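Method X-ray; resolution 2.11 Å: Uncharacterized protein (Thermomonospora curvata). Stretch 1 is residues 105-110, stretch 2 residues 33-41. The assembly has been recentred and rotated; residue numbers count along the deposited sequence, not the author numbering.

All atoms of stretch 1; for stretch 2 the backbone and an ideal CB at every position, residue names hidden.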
# COMPACT_ATOMS: atom_id res chain seq x y z
N GLY A 105 18.06 2.21 1.83
CA GLY A 105 19.02 1.20 1.41
C GLY A 105 18.44 -0.14 0.99
O GLY A 105 19.20 -1.05 0.65
N THR A 106 17.10 -0.31 1.04
CA THR A 106 16.51 -1.58 0.63
C THR A 106 15.73 -1.35 -0.63
O THR A 106 14.85 -0.49 -0.68
CB THR A 106 15.66 -2.20 1.73
OG1 THR A 106 16.48 -2.46 2.87
CG2 THR A 106 14.97 -3.50 1.28
N VAL A 107 16.06 -2.14 -1.65
CA VAL A 107 15.44 -2.17 -2.96
C VAL A 107 14.31 -3.21 -2.93
O VAL A 107 14.55 -4.33 -2.58
CB VAL A 107 16.51 -2.49 -4.06
CG1 VAL A 107 15.85 -2.80 -5.41
CG2 VAL A 107 17.54 -1.35 -4.19
N SER A 108 13.10 -2.81 -3.28
CA SER A 108 11.93 -3.68 -3.33
C SER A 108 10.99 -3.18 -4.41
O SER A 108 11.18 -2.09 -4.95
CB SER A 108 11.22 -3.68 -1.99
OG SER A 108 10.25 -4.72 -1.95
N ALA A 109 9.96 -3.98 -4.71
CA ALA A 109 8.91 -3.55 -5.61
C ALA A 109 8.22 -2.31 -5.03
O ALA A 109 7.97 -2.21 -3.82
CB ALA A 109 7.89 -4.67 -5.83
N ALA A 110 7.98 -1.36 -5.90
CA ALA A 110 7.34 -0.12 -5.53
C ALA A 110 6.31 0.27 -6.56
O ALA A 110 6.57 0.09 -7.74
CB ALA A 110 8.39 0.98 -5.39
N UNK A 33 11.36 -7.95 4.80
CA UNK A 33 12.04 -8.38 3.59
C UNK A 33 11.46 -7.69 2.35
O UNK A 33 10.25 -7.50 2.26
CB UNK A 33 11.94 -9.90 3.44
N UNK A 34 12.32 -7.36 1.34
CA UNK A 34 11.78 -6.83 0.07
C UNK A 34 11.03 -7.92 -0.72
O UNK A 34 11.18 -9.11 -0.44
CB UNK A 34 12.91 -6.26 -0.79
N UNK A 35 10.21 -7.50 -1.70
CA UNK A 35 9.44 -8.41 -2.54
C UNK A 35 9.76 -8.14 -4.00
O UNK A 35 9.95 -6.97 -4.36
CB UNK A 35 7.94 -8.26 -2.28
N UNK A 36 9.78 -9.18 -4.88
CA UNK A 36 9.97 -8.89 -6.31
C UNK A 36 8.68 -8.32 -6.91
O UNK A 36 7.61 -8.45 -6.31
CB UNK A 36 10.39 -10.15 -7.06
N UNK A 37 8.78 -7.67 -8.10
CA UNK A 37 7.68 -7.03 -8.82
C UNK A 37 6.50 -8.01 -9.09
O UNK A 37 5.35 -7.63 -8.80
CB UNK A 37 8.20 -6.46 -10.14
N UNK A 38 6.77 -9.26 -9.59
CA UNK A 38 5.68 -10.20 -9.94
C UNK A 38 4.88 -10.70 -8.71
O UNK A 38 3.69 -11.03 -8.85
CB UNK A 38 6.27 -11.40 -10.68
N UNK A 39 5.45 -10.61 -7.49
CA UNK A 39 4.77 -10.98 -6.24
C UNK A 39 3.52 -10.11 -6.02
O UNK A 39 2.57 -10.55 -5.37
CB UNK A 39 5.73 -10.84 -5.05
N UNK A 40 3.55 -8.87 -6.52
CA UNK A 40 2.45 -7.94 -6.36
C UNK A 40 1.30 -8.17 -7.33
O UNK A 40 0.24 -7.59 -7.12
CB UNK A 40 2.97 -6.51 -6.52
N UNK A 41 1.50 -8.98 -8.42
CA UNK A 41 0.47 -9.16 -9.43
C UNK A 41 -0.84 -9.77 -8.82
O UNK A 41 -0.80 -10.76 -8.09
CB UNK A 41 1.01 -10.06 -10.55

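Position 33 has its CA-to-CB bond directed away from stretch 1, and no atom of that stretch lies within 5.5 Å of the ideal CB. This contact therefore sets no demand on size or polarity; the deposited residue is Ala33.

Position 34 points toward stretch 1 at close range. Its ideal CB lies 3.1 Å from Val107 O and 3.3 Å from Ser108 OG, both tight, and 4.0 Å from Thr106 CG2. Phi of -70° is within proline's range, and the backbone N has no hydrogen bond to stretch 1, so proline is allowed, as are other compact side chains. The residue is Pro34. Its CB sits 3.2 Å from Val107 O, and its CG packs against Thr106 CG2 at 3.9 Å.

At position 35 the backbone does the polar work. The N donates to Ser108 OG (2.8 Å, N-H...O angle 169°), and the O accepts from Ala109 N (3.0 Å, 154°). The required N-H excludes proline. CA-to-CB runs sideways, with the ideal CB 4.2 Å from Ser108 OG and 5.1 Å from Ala109 CB, and phi/psi of -125/145 is an extended conformation that beta-branched residues tolerate well. Valine, isoleucine or threonine would all be reasonable. Val35, chi1 m, brings its CG2 to 4.1 Å from Ala109 CB and 3.8 Å from Ser108 OG.

Position 36 points away, and its ideal CB meets nothing within 5.5 Å. Phi of -75° permits proline without requiring it. Pro36 is found, and its contact comes through the backbone: its O lies 3.8 Å from Ala109 CB.

Position 37 runs sideways, its ideal CB 4.7 Å from Ala109 CB, while its CA is nearer that methyl, at 3.8 Å. A modest apolar group such as alanine, valine or isoleucine would suit. Val37, chi1 t, places CG2 4.1 Å from Ala109 CB.

Position 38 points away and lies in a 3-10 segment, leaving polar or small residues equally possible; it is Asp38. Position 39 points toward stretch 1 but has nothing within 5.5 Å of its ideal CB, so stretch 1 does not crowd the CB, and side chains of several sizes could be compatible with this contact, depending on rotamer. The residue is Phe39, whose closest side-chain approach to stretch 1 is CB to Ala109 CB, 6.5 Å.

Position 40 also points toward stretch 1, with its ideal CB 5.3 Å from Ala109 CB. A longer apolar chain, leucine or methionine, could close that gap. It is Met40, modelled as selenomethionine, with CG 4.2 Å from Ala109 CB; the three chi angles are all m.

Position 41 is out of reach and unconstrained by this contact; it holds Leu41.

Stretch 2 (33-41) APVPVDFML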
# COMPACT_ATOMS: atom_id res chain seq x y z
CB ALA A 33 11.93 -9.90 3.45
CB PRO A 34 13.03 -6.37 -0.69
CG PRO A 34 14.17 -7.10 -0.09
CD PRO A 34 13.78 -7.56 1.29
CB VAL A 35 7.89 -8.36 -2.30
CG1 VAL A 35 7.53 -8.87 -0.92
CG2 VAL A 35 7.28 -6.99 -2.55
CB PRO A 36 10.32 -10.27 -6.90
CG PRO A 36 9.70 -11.25 -6.01
CD PRO A 36 9.59 -10.63 -4.64
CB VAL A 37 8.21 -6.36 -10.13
CG1 VAL A 37 7.10 -6.06 -11.14
CG2 VAL A 37 8.99 -5.09 -9.80
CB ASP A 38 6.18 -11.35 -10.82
CG ASP A 38 6.45 -10.94 -12.29
OD1 ASP A 38 6.38 -9.70 -12.60
OD2 ASP A 38 6.75 -11.83 -13.11
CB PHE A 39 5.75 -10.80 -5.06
CG PHE A 39 5.20 -11.07 -3.68
CD1 PHE A 39 5.35 -12.33 -3.09
CD2 PHE A 39 4.62 -10.05 -2.92
CE1 PHE A 39 4.86 -12.57 -1.80
CE2 PHE A 39 4.15 -10.30 -1.64
CZ PHE A 39 4.26 -11.55 -1.08
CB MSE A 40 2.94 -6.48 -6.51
CG MSE A 40 3.98 -6.06 -5.48
SE MSE A 40 3.41 -6.30 -3.63
CE MSE A 40 1.60 -5.37 -3.64
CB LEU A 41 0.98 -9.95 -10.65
CG LEU A 41 2.19 -9.30 -11.40
CD1 LEU A 41 2.63 -10.14 -12.58
CD2 LEU A 41 1.88 -7.93 -11.90
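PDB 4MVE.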